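Local coordinates for protein hexokinase (Schistosoma mansoni, PDB 1BDG) that catalyses the ATP-dependent phosphorylation of glucose and other hexoses to hexose 6-phosphates, the first step of glycolysis, at residues A[144-149]-A[159-164]; A[222-227]-A[246-251]. All blocks are in the same frame, centred on the assembly; numbering follows the deposited sequence.

Contact 1 (A[144-149]-A[159-164]); sequences SFPCVQ and RWTKGF. With GLC (alpha-D-glucopyranose), chain B.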
loop_
_atom_site.group_PDB
_atom_site.type_symbol
_atom_site.label_atom_id
_atom_site.label_comp_id
_atom_site.label_asym_id
_atom_site.label_seq_id
_atom_site.Cartn_x
_atom_site.Cartn_y
_atom_site.Cartn_z
ATOM N N SER A 144 -7.724 -5.274 -2.002
ATOM C CA SER A 144 -6.901 -4.302 -1.293
ATOM C C SER A 144 -7.649 -3.135 -0.664
ATOM O O SER A 144 -7.259 -1.979 -0.878
ATOM C CB SER A 144 -5.854 -3.723 -2.243
ATOM O OG SER A 144 -5.270 -4.728 -3.039
ATOM N N PHE A 145 -8.678 -3.382 0.137
ATOM C CA PHE A 145 -9.388 -2.265 0.744
ATOM C C PHE A 145 -9.884 -2.629 2.131
ATOM O O PHE A 145 -9.953 -3.809 2.476
ATOM C CB PHE A 145 -10.552 -1.811 -0.157
ATOM C CG PHE A 145 -10.109 -1.202 -1.463
ATOM C CD1 PHE A 145 -9.634 0.100 -1.513
ATOM C CD2 PHE A 145 -10.109 -1.953 -2.630
ATOM C CE1 PHE A 145 -9.166 0.631 -2.701
ATOM C CE2 PHE A 145 -9.641 -1.421 -3.815
ATOM C CZ PHE A 145 -9.171 -0.135 -3.848
ATOM N N PRO A 146 -10.201 -1.620 2.962
ATOM C CA PRO A 146 -10.690 -1.883 4.317
ATOM C C PRO A 146 -12.062 -2.504 4.232
ATOM O O PRO A 146 -12.958 -1.949 3.598
ATOM C CB PRO A 146 -10.766 -0.487 4.924
ATOM C CG PRO A 146 -11.119 0.357 3.759
ATOM C CD PRO A 146 -10.199 -0.172 2.689
ATOM N N CYS A 147 -12.203 -3.677 4.833
ATOM C CA CYS A 147 -13.466 -4.415 4.865
ATOM C C CYS A 147 -13.663 -4.964 6.271
ATOM O O CYS A 147 -12.697 -5.263 6.968
ATOM C CB CYS A 147 -13.437 -5.615 3.900
ATOM S SG CYS A 147 -13.269 -5.266 2.145
ATOM N N VAL A 148 -14.912 -5.072 6.687
ATOM C CA VAL A 148 -15.264 -5.639 7.989
ATOM C C VAL A 148 -15.485 -7.122 7.695
ATOM O O VAL A 148 -16.483 -7.495 7.073
ATOM C CB VAL A 148 -16.582 -5.051 8.503
ATOM C CG1 VAL A 148 -17.029 -5.770 9.737
ATOM C CG2 VAL A 148 -16.446 -3.578 8.740
ATOM N N GLN A 149 -14.531 -7.955 8.082
ATOM C CA GLN A 149 -14.627 -9.387 7.833
ATOM C C GLN A 149 -15.582 -10.055 8.793
ATOM O O GLN A 149 -15.464 -9.875 10.010
ATOM C CB GLN A 149 -13.257 -10.057 7.991
ATOM C CG GLN A 149 -12.218 -9.672 6.945
ATOM C CD GLN A 149 -12.555 -10.181 5.553
ATOM O OE1 GLN A 149 -12.421 -9.455 4.576
ATOM N NE2 GLN A 149 -13.005 -11.424 5.462
ATOM N N ARG A 159 -14.799 1.544 2.973
ATOM C CA ARG A 159 -14.648 2.719 2.138
ATOM C C ARG A 159 -13.615 2.492 1.041
ATOM O O ARG A 159 -12.799 1.582 1.132
ATOM C CB ARG A 159 -14.280 3.941 2.986
ATOM C CG ARG A 159 -12.934 3.840 3.676
ATOM C CD ARG A 159 -12.740 4.992 4.645
ATOM N NE ARG A 159 -11.350 5.113 5.038
ATOM C CZ ARG A 159 -10.891 5.986 5.922
ATOM N NH1 ARG A 159 -11.697 6.840 6.529
ATOM N NH2 ARG A 159 -9.604 5.997 6.202
ATOM N N TRP A 160 -13.718 3.266 -0.035
ATOM C CA TRP A 160 -12.791 3.147 -1.144
ATOM C C TRP A 160 -11.617 4.042 -0.822
ATOM O O TRP A 160 -11.808 5.200 -0.406
ATOM C CB TRP A 160 -13.404 3.655 -2.459
ATOM C CG TRP A 160 -14.282 2.708 -3.257
ATOM C CD1 TRP A 160 -15.560 2.940 -3.633
ATOM C CD2 TRP A 160 -13.912 1.454 -3.861
ATOM N NE1 TRP A 160 -16.011 1.927 -4.435
ATOM C CE2 TRP A 160 -15.020 1.001 -4.594
ATOM C CE3 TRP A 160 -12.748 0.675 -3.854
ATOM C CZ2 TRP A 160 -15.008 -0.199 -5.324
ATOM C CZ3 TRP A 160 -12.735 -0.525 -4.585
ATOM C CH2 TRP A 160 -13.856 -0.945 -5.305
ATOM N N THR A 161 -10.410 3.510 -0.990
ATOM C CA THR A 161 -9.211 4.293 -0.773
ATOM C C THR A 161 -8.548 4.311 -2.140
ATOM O O THR A 161 -9.068 3.711 -3.086
ATOM C CB THR A 161 -8.282 3.635 0.256
ATOM O OG1 THR A 161 -7.843 2.362 -0.229
ATOM C CG2 THR A 161 -9.003 3.449 1.577
ATOM N N LYS A 162 -7.452 5.048 -2.270
ATOM C CA LYS A 162 -6.717 5.105 -3.524
ATOM C C LYS A 162 -7.438 5.794 -4.688
ATOM O O LYS A 162 -8.027 6.862 -4.508
ATOM C CB LYS A 162 -6.222 3.699 -3.905
ATOM C CG LYS A 162 -5.082 3.234 -3.017
ATOM C CD LYS A 162 -4.550 1.892 -3.389
ATOM C CE LYS A 162 -5.372 0.794 -2.812
ATOM N NZ LYS A 162 -4.579 -0.476 -2.750
ATOM N N GLY A 163 -7.357 5.217 -5.884
ATOM C CA GLY A 163 -7.989 5.827 -7.040
ATOM C C GLY A 163 -9.376 5.311 -7.403
ATOM O O GLY A 163 -9.828 5.510 -8.538
ATOM N N PHE A 164 -10.047 4.645 -6.466
ATOM C CA PHE A 164 -11.372 4.102 -6.726
ATOM C C PHE A 164 -12.504 4.946 -6.132
ATOM O O PHE A 164 -12.342 5.603 -5.098
ATOM C CB PHE A 164 -11.482 2.684 -6.185
ATOM C CG PHE A 164 -10.740 1.654 -6.984
ATOM C CD1 PHE A 164 -9.361 1.746 -7.171
ATOM C CD2 PHE A 164 -11.407 0.542 -7.482
ATOM C CE1 PHE A 164 -8.655 0.733 -7.842
ATOM C CE2 PHE A 164 -10.718 -0.463 -8.147
ATOM C CZ PHE A 164 -9.342 -0.370 -8.325
HETATM C C1 GLC B . -4.656 1.132 0.695
HETATM C C2 GLC B . -5.844 0.252 1.082
HETATM C C3 GLC B . -5.369 -0.898 1.941
HETATM C C4 GLC B . -4.281 -1.665 1.211
HETATM C C5 GLC B . -3.152 -0.721 0.861
HETATM C C6 GLC B . -2.054 -1.407 0.070
HETATM O O1 GLC B . -4.058 1.588 1.863
HETATM O O2 GLC B . -6.810 1.006 1.812
HETATM O O3 GLC B . -6.449 -1.772 2.233
HETATM O O4 GLC B . -3.807 -2.714 2.021
HETATM O O5 GLC B . -3.659 0.335 0.043
HETATM O O6 GLC B . -2.347 -1.425 -1.311
#
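K162 NZ, packed against S144 CB, is gripped by two oxygens of the bound glucose. K162 NZ donates to GLC O6 at 2.8 Å and to the ring oxygen GLC O5 at 3.1 Å, with a weak further bond to the carbonyl of G76. Both segments belong to what is assigned as the hexokinase small subdomain and contribute loop residues that contact the sugar. In a type II' turn from T161 to F164, K162 and G163 take the two corner positions, K162 with the positive phi required at the first, and a bend in the lysine chain (chi3 -83°) swings NZ over to the sugar. T161 OG1 donates to GLC O2 at 2.7 Å.

Next to the sugar the segments are joined by an aromatic cluster centred on F145, a flat residue that can be met on both face and rim. The six-membered ring of W160 drives its edge at one face of F145 in a T-shaped contact, centroids 4.8 Å apart and planes at 88°. F145 in turn presents its own edge, through CZ, to the face of F164, with planes at 62°. The polar end of W160 turns elsewhere, NE1 bonding to the carbonyl of A166.

S144 lines the pocket through its backbone O, 3.2 Å from GLC O3. Its OG bonds to L75 O and D197 OD2, and so may also position D197, another glucose ligand. Away from K162, the rigid ring of P146 crosses the aliphatic part of R159 at about a right angle; E255 and Q280 hold the guanidinium, and P146 CG meets R159 CG at 3.9 Å.

Contact 2 (A[222-227]-A[246-251]); sequences TNVAYI and INTEWG. With GLC (alpha-D-glucopyranose), chain B.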
loop_
_atom_site.group_PDB
_atom_site.type_symbol
_atom_site.label_atom_id
_atom_site.label_comp_id
_atom_site.label_asym_id
_atom_site.label_seq_id
_atom_site.Cartn_x
_atom_site.Cartn_y
_atom_site.Cartn_z
ATOM N N THR A 222 0.022 2.167 1.330
ATOM C CA THR A 222 0.737 1.533 2.418
ATOM C C THR A 222 -0.232 0.969 3.439
ATOM O O THR A 222 -1.322 1.524 3.666
ATOM C CB THR A 222 1.762 2.491 3.084
ATOM O OG1 THR A 222 2.546 1.767 4.034
ATOM C CG2 THR A 222 1.084 3.650 3.791
ATOM N N ASN A 223 0.140 -0.178 3.996
ATOM C CA ASN A 223 -0.661 -0.871 4.997
ATOM C C ASN A 223 0.131 -2.080 5.485
ATOM O O ASN A 223 0.974 -2.592 4.765
ATOM C CB ASN A 223 -1.994 -1.321 4.405
ATOM C CG ASN A 223 -2.951 -1.821 5.447
ATOM O OD1 ASN A 223 -2.658 -1.776 6.630
ATOM N ND2 ASN A 223 -4.099 -2.304 5.021
ATOM N N VAL A 224 -0.120 -2.507 6.717
ATOM C CA VAL A 224 0.561 -3.650 7.297
ATOM C C VAL A 224 -0.488 -4.541 7.957
ATOM O O VAL A 224 -1.589 -4.083 8.309
ATOM C CB VAL A 224 1.562 -3.227 8.387
ATOM C CG1 VAL A 224 0.870 -3.040 9.716
ATOM C CG2 VAL A 224 2.643 -4.249 8.519
ATOM N N ALA A 225 -0.141 -5.811 8.125
ATOM C CA ALA A 225 -1.007 -6.783 8.750
ATOM C C ALA A 225 -0.046 -7.583 9.592
ATOM O O ALA A 225 1.107 -7.754 9.201
ATOM C CB ALA A 225 -1.638 -7.653 7.707
ATOM N N TYR A 226 -0.487 -8.050 10.753
ATOM C CA TYR A 226 0.390 -8.817 11.629
ATOM C C TYR A 226 -0.386 -9.870 12.436
ATOM O O TYR A 226 -1.609 -9.795 12.537
ATOM C CB TYR A 226 1.165 -7.850 12.549
ATOM C CG TYR A 226 0.328 -7.220 13.630
ATOM C CD1 TYR A 226 -0.486 -6.131 13.362
ATOM C CD2 TYR A 226 0.298 -7.761 14.918
ATOM C CE1 TYR A 226 -1.326 -5.600 14.355
ATOM C CE2 TYR A 226 -0.525 -7.245 15.909
ATOM C CZ TYR A 226 -1.338 -6.171 15.627
ATOM O OH TYR A 226 -2.179 -5.678 16.600
ATOM N N ILE A 227 0.301 -10.875 12.977
ATOM C CA ILE A 227 -0.401 -11.883 13.777
ATOM C C ILE A 227 -0.591 -11.342 15.192
ATOM O O ILE A 227 0.363 -10.863 15.802
ATOM C CB ILE A 227 0.325 -13.246 13.831
ATOM C CG1 ILE A 227 0.706 -13.718 12.423
ATOM C CG2 ILE A 227 -0.636 -14.297 14.385
ATOM C CD1 ILE A 227 1.541 -14.993 12.391
ATOM N N ILE A 246 -4.425 -9.464 11.917
ATOM C CA ILE A 246 -5.115 -8.183 11.973
ATOM C C ILE A 246 -4.743 -7.305 10.788
ATOM O O ILE A 246 -3.573 -7.205 10.440
ATOM C CB ILE A 246 -4.765 -7.411 13.271
ATOM C CG1 ILE A 246 -5.457 -8.048 14.479
ATOM C CG2 ILE A 246 -5.203 -5.956 13.162
ATOM C CD1 ILE A 246 -6.918 -7.716 14.595
ATOM N N ASN A 247 -5.742 -6.701 10.158
ATOM C CA ASN A 247 -5.514 -5.786 9.047
ATOM C C ASN A 247 -5.595 -4.398 9.695
ATOM O O ASN A 247 -6.682 -3.866 9.965
ATOM C CB ASN A 247 -6.589 -5.959 7.978
ATOM C CG ASN A 247 -6.476 -4.942 6.858
ATOM O OD1 ASN A 247 -5.475 -4.250 6.715
ATOM N ND2 ASN A 247 -7.510 -4.858 6.051
ATOM N N THR A 248 -4.425 -3.842 9.986
ATOM C CA THR A 248 -4.308 -2.555 10.653
ATOM C C THR A 248 -5.010 -1.454 9.906
ATOM O O THR A 248 -5.800 -0.723 10.488
ATOM C CB THR A 248 -2.836 -2.181 10.855
ATOM O OG1 THR A 248 -2.232 -1.932 9.581
ATOM C CG2 THR A 248 -2.105 -3.321 11.543
ATOM N N GLU A 249 -4.716 -1.347 8.617
ATOM C CA GLU A 249 -5.308 -0.327 7.761
ATOM C C GLU A 249 -4.848 1.029 8.330
ATOM O O GLU A 249 -5.648 1.933 8.598
ATOM C CB GLU A 249 -6.828 -0.493 7.750
ATOM C CG GLU A 249 -7.540 0.087 6.533
ATOM C CD GLU A 249 -7.094 -0.501 5.197
ATOM O OE1 GLU A 249 -7.333 -1.698 4.935
ATOM O OE2 GLU A 249 -6.533 0.260 4.387
ATOM N N TRP A 250 -3.523 1.133 8.483
ATOM C CA TRP A 250 -2.837 2.300 9.029
ATOM C C TRP A 250 -2.751 3.505 8.108
ATOM O O TRP A 250 -2.261 4.569 8.505
ATOM C CB TRP A 250 -1.429 1.914 9.521
ATOM C CG TRP A 250 -0.359 1.650 8.453
ATOM C CD1 TRP A 250 -0.418 1.962 7.123
ATOM C CD2 TRP A 250 0.936 1.070 8.665
ATOM N NE1 TRP A 250 0.752 1.619 6.502
ATOM C CE2 TRP A 250 1.602 1.070 7.420
ATOM C CE3 TRP A 250 1.597 0.559 9.787
ATOM C CZ2 TRP A 250 2.910 0.578 7.263
ATOM C CZ3 TRP A 250 2.898 0.072 9.632
ATOM C CH2 TRP A 250 3.538 0.086 8.379
ATOM N N GLY A 251 -3.150 3.332 6.855
ATOM C CA GLY A 251 -3.124 4.458 5.944
ATOM C C GLY A 251 -3.994 5.548 6.544
ATOM O O GLY A 251 -3.759 6.740 6.343
HETATM C C1 GLC B . -4.656 1.132 0.695
HETATM C C2 GLC B . -5.844 0.252 1.082
HETATM C C3 GLC B . -5.369 -0.898 1.941
HETATM C C4 GLC B . -4.281 -1.665 1.211
HETATM C C5 GLC B . -3.152 -0.721 0.861
HETATM C C6 GLC B . -2.054 -1.407 0.070
HETATM O O1 GLC B . -4.058 1.588 1.863
HETATM O O2 GLC B . -6.810 1.006 1.812
HETATM O O3 GLC B . -6.449 -1.772 2.233
HETATM O O4 GLC B . -3.807 -2.714 2.021
HETATM O O5 GLC B . -3.659 0.335 0.043
HETATM O O6 GLC B . -2.347 -1.425 -1.311
#
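N223 faces N247, T248 and E249 across two antiparallel segments of the hexokinase large subdomain, and its amide is used at both ends. N223 ND2 donates to N247 OD1 at 2.9 Å, in the plane of that carbonyl, and to GLC O4 at 3.0 Å. N223 OD1 accepts the backbone N-H of E249, 2.9 Å from E249 N, the donor tilted 28° from the carbonyl plane, and a weak bond from V224 N. With its CG anti to the backbone N (chi1 -170°), the side chain of N223 extends to the N-H of E249, just beyond the point where 246-251 leaves the strand after N247.

Before that break the pairing is regular: Y226 and I246 are a hydrogen-bonded pair, A225 and N247 a non-hydrogen-bonded one. Past it a hydroxyl takes over, as T248 OG1 donates a hydrogen bond to V224 O at 2.6 Å, with a weak N-H bond from T248 to the same oxygen. W250 NE1 donates to T222 OG1 at 3.1 Å, which lies nearly in the indole plane and has a weak bond to I217 O as well. V224 CB lies over the six-membered ring of W250, 3.9 Å from its centroid, a CH-pi contact suited to a branched side chain on a flat one.

A bend in the E249 chain (chi2 59°) brings its carboxylate to the sugar. E249 OE1 accepts GLC O3 at 2.8 Å and E249 OE2 accepts GLC O2 at 2.7 Å, while N247 ND2 gives OE1 a weak bond. The contact therefore sorts the sugar hydroxyls by role: O2 and O3 act as donors to the carboxylate, whereas O4 accepts from N223.

In the fold
Contacts 1 and 2, with centres about 12 Å apart, face one glucose from the small and large subdomains respectively. They touch directly where P146 CA comes within 3.4 Å of E249 OE1. Glucose O2 joins them chemically, since it accepts from contact 1 through T161 and donates to contact 2 through E249. D197, N196 and E283 complete the hydrogen-bonding around the sugar. A second tie lies away from it: F54 packs on P146, and its backbone is bonded to that of N247. Sugar gripped from both subdomains is consistent with the cleft closure on glucose known for hexokinases.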